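Local coordinates for uncharacterized aldehyde dehydrogenase AldY (Bacillus subtilis, PDB 4DNG), which probably oxidises aldehydes to carboxylates with NAD+ as cofactor, and may help protect cells against stress from ethanol and related compounds, at residues I87-I99 with Q319-N331. Numbering follows the deposited sequence.
Sequences IMMIARETGGTII and QTDPKTVVGPLIN
Two unstaggered torsions in Gln319, chi1 23° and chi2 126°, bend its chain so that the carboxamide faces the end of helix 83-94, where its NE2 reaches two backbone carbonyls. The bond from Gln319 NE2 to Ala91 O is nearly straight, with an N-H...O angle of 160°, but at 2.4 Å it is modelled very short and its exact length is doubtful. The second, from NE2 to Gly96 O at 3.0 Å, is weak because the hydrogen points well off the acceptor. Ala91 O also accepts from Gly95 N at 2.8 Å, so this carbonyl serves both the last helical turn and the incoming amide. Shortening Gln319 to an alanine is likely to leave Ala91 O and Gly96 O without this side-chain donor and to open a gap beside Gly95 CA, 3.5 Å from the lost CD. The backbone of Gln319 adds a weak bond, with its O accepting from Ile98 N at 3.3 Å.

Further along, Thr97 occupies the N-cap position of helix 98-118, yet its hydroxyl makes no capping bond; instead OG1 donates to Thr324 O at 3.0 Å, approaching from above the carbonyl plane. Thr324 closes a type I turn begun by Asp321, whose OD1 accepts from Lys323 N in an Asx turn. Van der Waals contacts flank the polar ones: CG2 of Ile98 meets CB of Pro322 at 4.4 Å, while SD of Met88 lies 4.0 Å from CB of Thr320. Thr320 keeps its hydroxyl for Asp318.

The contact thus fastens the break between two helices, probably in the cofactor-binding domain of the aldehyde dehydrogenase fold, to a loop between helices 297-313 and 332-347, probably in the catalytic domain. Its hydrogen bonds join main-chain carbonyls to neutral donors, with no charge pair across it.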
ATOM      1  N   ILE A  87      34.716   4.664  -0.004  1.00 72.74           N
ATOM      2  CA  ILE A  87      34.485   5.660   1.047  1.00 72.64           C
ATOM      3  C   ILE A  87      34.941   7.051   0.574  1.00 73.00           C
ATOM      4  O   ILE A  87      34.191   8.026   0.632  1.00 70.02           O
ATOM      5  CB  ILE A  87      35.100   5.208   2.404  1.00 72.90           C
ATOM      6  CG1 ILE A  87      34.216   4.107   3.024  1.00 71.53           C
ATOM      7  CG2 ILE A  87      35.274   6.376   3.383  1.00 67.70           C
ATOM      8  CD1 ILE A  87      34.793   3.411   4.242  1.00 69.38           C
ATOM      9  N   MET A  88      36.153   7.108   0.046  1.00 76.22           N
ATOM     10  CA  MET A  88      36.679   8.318  -0.561  1.00 72.42           C
ATOM     11  C   MET A  88      35.724   8.889  -1.593  1.00 71.06           C
ATOM     12  O   MET A  88      35.380  10.065  -1.516  1.00 75.92           O
ATOM     13  CB  MET A  88      38.060   8.072  -1.183  1.00 71.32           C
ATOM     14  CG  MET A  88      38.786   9.361  -1.553  1.00 84.07           C
ATOM     15  SD  MET A  88      38.894  10.553  -0.187  1.00 95.11           S
ATOM     16  CE  MET A  88      40.260   9.873   0.758  1.00 96.64           C
ATOM     17  N   MET A  89      35.288   8.057  -2.540  1.00 68.62           N
ATOM     18  CA  MET A  89      34.372   8.503  -3.593  1.00 72.14           C
ATOM     19  C   MET A  89      32.995   8.998  -3.082  1.00 67.96           C
ATOM     20  O   MET A  89      32.502  10.029  -3.555  1.00 67.38           O
ATOM     21  CB  MET A  89      34.223   7.439  -4.682  1.00 78.91           C
ATOM     22  CG  MET A  89      33.370   7.879  -5.874  1.00 86.63           C
ATOM     23  SD  MET A  89      33.961   9.329  -6.778  1.00 85.69           S
ATOM     24  CE  MET A  89      35.516   8.713  -7.406  1.00 83.90           C
ATOM     25  N   ILE A  90      32.396   8.284  -2.120  1.00 63.94           N
ATOM     26  CA  ILE A  90      31.165   8.756  -1.471  1.00 61.31           C
ATOM     27  C   ILE A  90      31.377  10.141  -0.871  1.00 60.45           C
ATOM     28  O   ILE A  90      30.533  11.009  -1.018  1.00 60.93           O
ATOM     29  CB  ILE A  90      30.656   7.812  -0.352  1.00 62.16           C
ATOM     30  CG1 ILE A  90      30.164   6.473  -0.933  1.00 62.83           C
ATOM     31  CG2 ILE A  90      29.523   8.469   0.430  1.00 52.17           C
ATOM     32  CD1 ILE A  90      30.137   5.360   0.094  1.00 59.09           C
ATOM     33  N   ALA A  91      32.501  10.332  -0.186  1.00 59.09           N
ATOM     34  CA  ALA A  91      32.848  11.634   0.351  1.00 65.75           C
ATOM     35  C   ALA A  91      32.981  12.705  -0.758  1.00 68.59           C
ATOM     36  O   ALA A  91      32.311  13.735  -0.697  1.00 65.65           O
ATOM     37  CB  ALA A  91      34.119  11.545   1.189  1.00 69.18           C
ATOM     38  N   ARG A  92      33.793  12.437  -1.782  1.00 71.24           N
ATOM     39  CA  ARG A  92      34.019  13.409  -2.865  1.00 73.53           C
ATOM     40  C   ARG A  92      32.732  13.841  -3.559  1.00 73.89           C
ATOM     41  O   ARG A  92      32.537  15.027  -3.807  1.00 71.67           O
ATOM     42  CB  ARG A  92      35.007  12.894  -3.918  1.00 76.65           C
ATOM     43  CG  ARG A  92      36.134  12.026  -3.377  1.00 84.01           C
ATOM     44  CD  ARG A  92      37.483  12.315  -4.026  1.00 91.57           C
ATOM     45  NE  ARG A  92      37.586  11.949  -5.445  1.00 90.96           N
ATOM     46  CZ  ARG A  92      37.510  12.816  -6.454  1.00 89.90           C
ATOM     47  NH1 ARG A  92      37.300  14.107  -6.207  1.00101.39           N
ATOM     48  NH2 ARG A  92      37.633  12.400  -7.713  1.00 77.52           N
ATOM     49  N   GLU A  93      31.849  12.887  -3.848  1.00 70.19           N
ATOM     50  CA  GLU A  93      30.692  13.155  -4.718  1.00 68.87           C
ATOM     51  C   GLU A  93      29.609  13.861  -3.955  1.00 66.63           C
ATOM     52  O   GLU A  93      28.874  14.690  -4.485  1.00 67.58           O
ATOM     53  CB  GLU A  93      30.124  11.854  -5.289  1.00 60.60           C
ATOM     54  CG  GLU A  93      29.165  12.057  -6.445  1.00 61.24           C
ATOM     55  CD  GLU A  93      28.609  10.758  -7.022  1.00 72.18           C
ATOM     56  OE1 GLU A  93      28.381   9.783  -6.264  1.00 66.54           O
ATOM     57  OE2 GLU A  93      28.382  10.711  -8.252  1.00 84.09           O
ATOM     58  N   THR A  94      29.578  13.533  -2.680  1.00 66.80           N
ATOM     59  CA  THR A  94      28.437  13.706  -1.819  1.00 62.51           C
ATOM     60  C   THR A  94      28.669  14.854  -0.833  1.00 67.77           C
ATOM     61  O   THR A  94      27.718  15.453  -0.343  1.00 63.70           O
ATOM     62  CB  THR A  94      28.214  12.355  -1.112  1.00 60.91           C
ATOM     63  OG1 THR A  94      26.974  11.767  -1.531  1.00 75.49           O
ATOM     64  CG2 THR A  94      28.242  12.468   0.341  1.00 55.77           C
ATOM     65  N   GLY A  95      29.938  15.177  -0.561  1.00 74.52           N
ATOM     66  CA  GLY A  95      30.272  16.228   0.414  1.00 75.24           C
ATOM     67  C   GLY A  95      30.129  15.746   1.852  1.00 70.26           C
ATOM     68  O   GLY A  95      30.481  16.444   2.799  1.00 70.91           O
ATOM     69  N   GLY A  96      29.591  14.544   2.008  1.00 64.27           N
ATOM     70  CA  GLY A  96      29.619  13.840   3.275  1.00 59.37           C
ATOM     71  C   GLY A  96      31.047  13.581   3.698  1.00 65.73           C
ATOM     72  O   GLY A  96      31.968  13.442   2.878  1.00 64.28           O
ATOM     73  N   THR A  97      31.208  13.537   5.002  1.00 70.93           N
ATOM     74  CA  THR A  97      32.469  13.381   5.692  1.00 70.88           C
ATOM     75  C   THR A  97      32.973  11.915   5.575  1.00 75.45           C
ATOM     76  O   THR A  97      32.151  11.009   5.334  1.00 70.91           O
ATOM     77  CB  THR A  97      32.143  13.771   7.133  1.00 73.90           C
ATOM     78  OG1 THR A  97      32.466  15.155   7.330  1.00 78.01           O
ATOM     79  CG2 THR A  97      32.816  12.898   8.133  1.00 76.91           C
ATOM     80  N   ILE A  98      34.292  11.677   5.718  1.00 68.17           N
ATOM     81  CA  ILE A  98      34.822  10.303   5.729  1.00 68.40           C
ATOM     82  C   ILE A  98      34.128   9.459   6.802  1.00 72.25           C
ATOM     83  O   ILE A  98      33.817   8.288   6.586  1.00 75.22           O
ATOM     84  CB  ILE A  98      36.365  10.225   5.893  1.00 75.13           C
ATOM     85  CG1 ILE A  98      37.050  10.029   4.541  1.00 79.59           C
ATOM     86  CG2 ILE A  98      36.762   8.965   6.656  1.00 73.41           C
ATOM     87  CD1 ILE A  98      37.070  11.228   3.637  1.00 79.23           C
ATOM     88  N   ILE A  99      33.873  10.064   7.956  1.00 74.02           N
ATOM     89  CA  ILE A  99      33.114   9.399   9.012  1.00 78.12           C
ATOM     90  C   ILE A  99      31.704   9.037   8.550  1.00 74.97           C
ATOM     91  O   ILE A  99      31.304   7.882   8.656  1.00 82.26           O
ATOM     92  CB  ILE A  99      33.051  10.239  10.308  1.00 81.99           C
ATOM     93  CG1 ILE A  99      34.461  10.439  10.893  1.00 95.22           C
ATOM     94  CG2 ILE A  99      32.144   9.573  11.334  1.00 77.18           C
ATOM     95  CD1 ILE A  99      35.280  11.557  10.259  1.00 99.44           C
ATOM     96  N   GLN A 319      36.077  17.637   3.409  1.00 77.95           N
ATOM     97  CA  GLN A 319      35.387  16.439   3.875  1.00 82.08           C
ATOM     98  C   GLN A 319      36.185  15.162   3.583  1.00 89.23           C
ATOM     99  O   GLN A 319      35.968  14.110   4.200  1.00 89.98           O
ATOM    100  CB  GLN A 319      34.069  16.400   3.152  1.00 76.43           C
ATOM    101  CG  GLN A 319      34.196  17.210   1.868  1.00 77.45           C
ATOM    102  CD  GLN A 319      33.793  16.412   0.672  1.00 81.92           C
ATOM    103  OE1 GLN A 319      33.779  16.910  -0.448  1.00 84.52           O
ATOM    104  NE2 GLN A 319      33.452  15.154   0.903  1.00 87.20           N
ATOM    105  N   THR A 320      37.110  15.261   2.636  1.00 88.16           N
ATOM    106  CA  THR A 320      38.019  14.166   2.352  1.00 88.63           C
ATOM    107  C   THR A 320      39.070  14.010   3.455  1.00 86.99           C
ATOM    108  O   THR A 320      39.752  12.998   3.511  1.00 87.95           O
ATOM    109  CB  THR A 320      38.707  14.346   0.999  1.00 91.95           C
ATOM    110  OG1 THR A 320      39.652  15.417   1.098  1.00 89.03           O
ATOM    111  CG2 THR A 320      37.657  14.645  -0.093  1.00 90.19           C
ATOM    112  N   ASP A 321      39.179  15.007   4.331  1.00 84.63           N
ATOM    113  CA  ASP A 321      40.023  14.937   5.525  1.00 88.27           C
ATOM    114  C   ASP A 321      39.320  14.081   6.590  1.00 94.28           C
ATOM    115  O   ASP A 321      38.183  14.382   6.966  1.00 99.98           O
ATOM    116  CB  ASP A 321      40.292  16.369   6.021  1.00 93.18           C
ATOM    117  CG  ASP A 321      41.113  16.439   7.321  1.00 96.57           C
ATOM    118  OD1 ASP A 321      40.957  15.600   8.237  1.00102.57           O
ATOM    119  OD2 ASP A 321      41.896  17.397   7.439  1.00 90.54           O
ATOM    120  N   PRO A 322      39.995  13.011   7.084  1.00100.18           N
ATOM    121  CA  PRO A 322      39.368  12.037   8.010  1.00 98.98           C
ATOM    122  C   PRO A 322      39.006  12.573   9.414  1.00106.42           C
ATOM    123  O   PRO A 322      38.450  11.823  10.226  1.00111.99           O
ATOM    124  CB  PRO A 322      40.415  10.911   8.113  1.00 93.71           C
ATOM    125  CG  PRO A 322      41.705  11.545   7.749  1.00 91.42           C
ATOM    126  CD  PRO A 322      41.402  12.660   6.786  1.00 95.54           C
ATOM    127  N   LYS A 323      39.311  13.840   9.695  1.00 98.06           N
ATOM    128  CA  LYS A 323      38.920  14.455  10.966  1.00102.63           C
ATOM    129  C   LYS A 323      37.973  15.659  10.807  1.00101.62           C
ATOM    130  O   LYS A 323      37.812  16.455  11.737  1.00106.18           O
ATOM    131  CB  LYS A 323      40.152  14.835  11.803  1.00110.62           C
ATOM    132  CG  LYS A 323      40.625  13.749  12.766  1.00118.57           C
ATOM    133  CD  LYS A 323      41.168  14.363  14.052  1.00122.68           C
ATOM    134  CE  LYS A 323      41.266  13.349  15.183  1.00121.95           C
ATOM    135  NZ  LYS A 323      42.596  12.684  15.235  1.00117.90           N
ATOM    136  N   THR A 324      37.347  15.785   9.637  1.00 87.37           N
ATOM    137  CA  THR A 324      36.350  16.831   9.417  1.00 82.50           C
ATOM    138  C   THR A 324      34.959  16.317   9.744  1.00 81.66           C
ATOM    139  O   THR A 324      34.605  15.176   9.443  1.00 78.97           O
ATOM    140  CB  THR A 324      36.358  17.369   7.980  1.00 85.53           C
ATOM    141  OG1 THR A 324      37.692  17.753   7.619  1.00 86.23           O
ATOM    142  CG2 THR A 324      35.457  18.588   7.874  1.00 85.96           C
ATOM    143  N   VAL A 325      34.167  17.172  10.369  1.00 84.00           N
ATOM    144  CA  VAL A 325      32.878  16.752  10.870  1.00 83.94           C
ATOM    145  C   VAL A 325      31.813  17.428  10.026  1.00 78.48           C
ATOM    146  O   VAL A 325      30.857  16.784   9.575  1.00 76.12           O
ATOM    147  CB  VAL A 325      32.742  17.053  12.382  1.00 85.91           C
ATOM    148  CG1 VAL A 325      31.336  16.762  12.877  1.00 83.57           C
ATOM    149  CG2 VAL A 325      33.768  16.251  13.179  1.00 82.47           C
ATOM    150  N   VAL A 326      32.018  18.716   9.777  1.00 71.88           N
ATOM    151  CA  VAL A 326      31.089  19.489   8.992  1.00 70.09           C
ATOM    152  C   VAL A 326      31.747  19.822   7.656  1.00 77.61           C
ATOM    153  O   VAL A 326      32.679  20.639   7.591  1.00 82.35           O
ATOM    154  CB  VAL A 326      30.611  20.753   9.730  1.00 68.67           C
ATOM    155  CG1 VAL A 326      29.401  21.343   9.037  1.00 69.80           C
ATOM    156  CG2 VAL A 326      30.239  20.412  11.160  1.00 68.90           C
ATOM    157  N   GLY A 327      31.286  19.140   6.603  1.00 65.66           N
ATOM    158  CA  GLY A 327      31.739  19.415   5.256  1.00 61.48           C
ATOM    159  C   GLY A 327      30.717  20.267   4.519  1.00 66.53           C
ATOM    160  O   GLY A 327      29.821  20.864   5.130  1.00 63.07           O
ATOM    161  N   PRO A 328      30.826  20.304   3.186  1.00 71.20           N
ATOM    162  CA  PRO A 328      30.057  21.243   2.397  1.00 67.48           C
ATOM    163  C   PRO A 328      28.644  20.783   2.251  1.00 66.56           C
ATOM    164  O   PRO A 328      28.375  19.601   2.436  1.00 72.92           O
ATOM    165  CB  PRO A 328      30.765  21.229   1.031  1.00 66.47           C
ATOM    166  CG  PRO A 328      31.648  20.017   1.014  1.00 67.54           C
ATOM    167  CD  PRO A 328      31.603  19.362   2.355  1.00 70.26           C
ATOM    168  N   LEU A 329      27.733  21.700   1.943  1.00 67.06           N
ATOM    169  CA  LEU A 329      26.387  21.262   1.556  1.00 68.26           C
ATOM    170  C   LEU A 329      26.413  20.797   0.095  1.00 71.10           C
ATOM    171  O   LEU A 329      27.279  21.219  -0.678  1.00 73.06           O
ATOM    172  CB  LEU A 329      25.341  22.357   1.782  1.00 66.09           C
ATOM    173  CG  LEU A 329      25.092  22.738   3.245  1.00 75.78           C
ATOM    174  CD1 LEU A 329      23.901  23.682   3.364  1.00 81.54           C
ATOM    175  CD2 LEU A 329      24.884  21.497   4.109  1.00 67.98           C
ATOM    176  N   ILE A 330      25.465  19.937  -0.270  1.00 69.57           N
ATOM    177  CA  ILE A 330      25.447  19.276  -1.570  1.00 69.99           C
ATOM    178  C   ILE A 330      25.614  20.214  -2.788  1.00 72.66           C
ATOM    179  O   ILE A 330      26.299  19.872  -3.739  1.00 72.30           O
ATOM    180  CB  ILE A 330      24.180  18.406  -1.699  1.00 71.10           C
ATOM    181  CG1 ILE A 330      24.136  17.618  -3.029  1.00 70.56           C
ATOM    182  CG2 ILE A 330      22.953  19.277  -1.530  1.00 69.95           C
ATOM    183  CD1 ILE A 330      25.319  16.692  -3.274  1.00 67.27           C
ATOM    184  N   ASN A 331      25.000  21.391  -2.740  1.00 75.96           N
ATOM    185  CA  ASN A 331      25.119  22.383  -3.802  1.00 73.85           C
ATOM    186  C   ASN A 331      24.774  23.803  -3.306  1.00 80.03           C
ATOM    187  O   ASN A 331      24.414  24.000  -2.148  1.00 88.32           O
ATOM    188  CB  ASN A 331      24.219  21.997  -4.989  1.00 69.47           C
ATOM    189  CG  ASN A 331      22.748  22.012  -4.628  1.00 71.64           C
ATOM    190  OD1 ASN A 331      22.259  22.953  -4.011  1.00 68.93           O
ATOM    191  ND2 ASN A 331      22.038  20.949  -4.990  1.00 72.81           N
TER